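Local coordinates for protein ceramide very long chain fatty acid hydroxylase SCS7 (Saccharomyces cerevisiae, PDB 4ZR1) that hydroxylates the very long chain fatty acid of ceramides, postulated at C-2, probably using a histidine-bound dimetal centre in a membrane-embedded hydroxylase domain of the sterol desaturase family, at residues Thr26-Lys30 / Leu284-Lys288. Residues are numbered along the deposited sequence; the frame is centred on the assembly and turned at random.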
ATOM      1  N   THR A  26      -7.758   0.377  17.052  1.00 87.78           N
ATOM      2  CA  THR A  26      -7.599  -1.014  16.636  1.00 89.06           C
ATOM      3  C   THR A  26      -8.931  -1.676  16.332  1.00 93.45           C
ATOM      4  O   THR A  26      -8.968  -2.827  15.908  1.00 96.10           O
ATOM      5  CB  THR A  26      -6.867  -1.846  17.716  1.00 92.42           C
ATOM      6  OG1 THR A  26      -7.680  -1.932  18.894  1.00 94.02           O
ATOM      7  CG2 THR A  26      -5.529  -1.219  18.065  1.00 85.71           C
ATOM      8  N   THR A  27     -10.023  -0.950  16.556  1.00100.27           N
ATOM      9  CA  THR A  27     -11.348  -1.501  16.338  1.00102.82           C
ATOM     10  C   THR A  27     -11.953  -0.901  15.073  1.00102.45           C
ATOM     11  O   THR A  27     -12.123   0.317  14.966  1.00102.84           O
ATOM     12  CB  THR A  27     -12.293  -1.251  17.541  1.00112.77           C
ATOM     13  OG1 THR A  27     -12.492   0.155  17.720  1.00125.01           O
ATOM     14  CG2 THR A  27     -11.704  -1.838  18.818  1.00111.29           C
ATOM     15  N   PHE A  28     -12.256  -1.774  14.119  1.00 92.87           N
ATOM     16  CA  PHE A  28     -12.876  -1.387  12.866  1.00103.41           C
ATOM     17  C   PHE A  28     -14.247  -0.762  13.120  1.00109.39           C
ATOM     18  O   PHE A  28     -14.920  -1.115  14.086  1.00116.32           O
ATOM     19  CB  PHE A  28     -12.985  -2.609  11.948  1.00106.99           C
ATOM     20  CG  PHE A  28     -11.659  -3.262  11.654  1.00103.86           C
ATOM     21  CD1 PHE A  28     -10.599  -2.517  11.153  1.00 99.52           C
ATOM     22  CD2 PHE A  28     -11.458  -4.613  11.910  1.00100.31           C
ATOM     23  CE1 PHE A  28      -9.371  -3.110  10.891  1.00 94.69           C
ATOM     24  CE2 PHE A  28     -10.230  -5.213  11.652  1.00 99.50           C
ATOM     25  CZ  PHE A  28      -9.184  -4.457  11.140  1.00 93.34           C
ATOM     26  N   VAL A  29     -14.647   0.182  12.270  1.00103.22           N
ATOM     27  CA  VAL A  29     -15.930   0.862  12.430  1.00111.34           C
ATOM     28  C   VAL A  29     -16.785   0.730  11.167  1.00113.87           C
ATOM     29  O   VAL A  29     -16.252   0.628  10.061  1.00114.67           O
ATOM     30  CB  VAL A  29     -15.743   2.361  12.770  1.00113.19           C
ATOM     31  CG1 VAL A  29     -16.969   2.896  13.502  1.00126.35           C
ATOM     32  CG2 VAL A  29     -14.509   2.565  13.627  1.00103.70           C
ATOM     33  N   LYS A  30     -18.109   0.718  11.330  1.00113.24           N
ATOM     34  CA  LYS A  30     -18.999   0.587  10.184  1.00112.45           C
ATOM     35  C   LYS A  30     -18.955   1.882   9.392  1.00112.79           C
ATOM     36  O   LYS A  30     -19.142   1.875   8.180  1.00117.58           O
ATOM     37  CB  LYS A  30     -20.436   0.264  10.609  1.00119.78           C
ATOM     38  CG  LYS A  30     -21.396   1.439  10.491  1.00132.58           C
ATOM     39  CD  LYS A  30     -22.688   1.170  11.217  1.00141.65           C
ATOM     40  CE  LYS A  30     -23.044   2.336  12.116  1.00141.93           C
ATOM     41  NZ  LYS A  30     -24.099   1.938  13.072  1.00146.22           N
ATOM     42  N   LEU A 284     -17.663  -5.714   8.802  1.00107.13           N
ATOM     43  CA  LEU A 284     -16.373  -5.378   9.393  1.00100.44           C
ATOM     44  C   LEU A 284     -15.424  -6.568   9.230  1.00103.56           C
ATOM     45  O   LEU A 284     -15.861  -7.698   8.977  1.00 95.71           O
ATOM     46  CB  LEU A 284     -16.525  -5.013  10.870  1.00 87.13           C
ATOM     47  CG  LEU A 284     -17.491  -3.881  11.226  1.00 91.71           C
ATOM     48  CD1 LEU A 284     -17.514  -3.649  12.731  1.00 89.77           C
ATOM     49  CD2 LEU A 284     -17.130  -2.605  10.493  1.00 96.05           C
ATOM     50  N   SER A 285     -14.124  -6.325   9.364  1.00103.10           N
ATOM     51  CA  SER A 285     -13.163  -7.419   9.329  1.00 94.71           C
ATOM     52  C   SER A 285     -13.065  -8.061  10.715  1.00103.64           C
ATOM     53  O   SER A 285     -13.358  -7.419  11.730  1.00101.69           O
ATOM     54  CB  SER A 285     -11.802  -6.923   8.843  1.00 89.34           C
ATOM     55  OG  SER A 285     -11.815  -6.717   7.436  1.00 82.54           O
ATOM     56  N   LYS A 286     -12.678  -9.334  10.762  1.00109.42           N
ATOM     57  CA  LYS A 286     -12.700 -10.063  12.024  1.00109.51           C
ATOM     58  C   LYS A 286     -11.519  -9.657  12.890  1.00110.18           C
ATOM     59  O   LYS A 286     -10.434  -9.390  12.385  1.00110.93           O
ATOM     60  CB  LYS A 286     -12.720 -11.584  11.787  1.00119.59           C
ATOM     61  CG  LYS A 286     -11.505 -12.188  11.086  1.00133.40           C
ATOM     62  CD  LYS A 286     -11.792 -13.642  10.682  1.00140.65           C
ATOM     63  CE  LYS A 286     -10.582 -14.341  10.063  1.00136.64           C
ATOM     64  NZ  LYS A 286      -9.533 -14.677  11.073  1.00129.04           N
ATOM     65  N   MET A 287     -11.755  -9.575  14.196  1.00115.16           N
ATOM     66  CA  MET A 287     -10.706  -9.243  15.148  1.00109.41           C
ATOM     67  C   MET A 287     -10.455 -10.472  16.009  1.00108.91           C
ATOM     68  O   MET A 287     -10.815 -10.497  17.188  1.00105.47           O
ATOM     69  CB  MET A 287     -11.092  -8.034  16.005  1.00109.25           C
ATOM     70  CG  MET A 287     -11.802  -6.914  15.234  1.00101.87           C
ATOM     71  SD  MET A 287     -11.942  -5.366  16.161  1.00118.79           S
ATOM     72  CE  MET A 287     -13.446  -4.674  15.489  1.00 76.29           C
ATOM     73  N   LYS A 288      -9.828 -11.477  15.397  1.00115.05           N
ATOM     74  CA  LYS A 288      -9.705 -12.825  15.953  1.00120.31           C
ATOM     75  C   LYS A 288      -9.036 -12.890  17.328  1.00122.69           C
ATOM     76  O   LYS A 288      -9.420 -13.694  18.171  1.00131.71           O
ATOM     77  CB  LYS A 288      -8.938 -13.720  14.965  1.00123.28           C
ATOM     78  CG  LYS A 288      -9.247 -15.200  15.103  1.00141.82           C
ATOM     79  CD  LYS A 288      -8.445 -16.007  14.108  1.00146.05           C
ATOM     80  CE  LYS A 288      -8.942 -17.436  14.005  1.00152.57           C
ATOM     81  NZ  LYS A 288      -8.597 -18.038  12.686  1.00154.45           N
TER
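The Phe28 ring turns its CD2-CE2 edge to the chain of Ser285 and Lys286: Ser285 O, 3.4 Å from CD2, and Lys286 O lie near the ring plane, while Ser285 CB approaches CE2. Met287 comes in obliquely, its SD 5.2 Å from the centroid of the Phe28 ring and 46° off the normal, a Met-aromatic contact between two loops on what is probably the cytoplasmic side of the hydroxylase domain. These loops, 26-30 and 284-288, run in roughly opposed directions and join segments near the two ends of the modelled chain. Extended beyond CG, the Met287 side chain reaches along Thr27 and sets its CE 3.4 Å from Phe28 N. With an alanine in place of Met287, the Thr27-Phe28 backbone and the oblique flank of the ring would probably lose their thioether neighbour. Phe28 also packs on Tyr259, and its side chain lies about 7 Å from those of the zinc ligands His178 and His255, just outside the ligand shell of the two zinc ions. Ser285 OG is hydrogen-bonded to Gln260, and Thr26 O to Arg80, tying both loops to their surroundings. Farther along, Leu284 lays one methyl against the Val29-Lys30 peptide, with CD2 3.4 Å from Val29 O, and the other, CD1, 3.9 Å from Phe28 O.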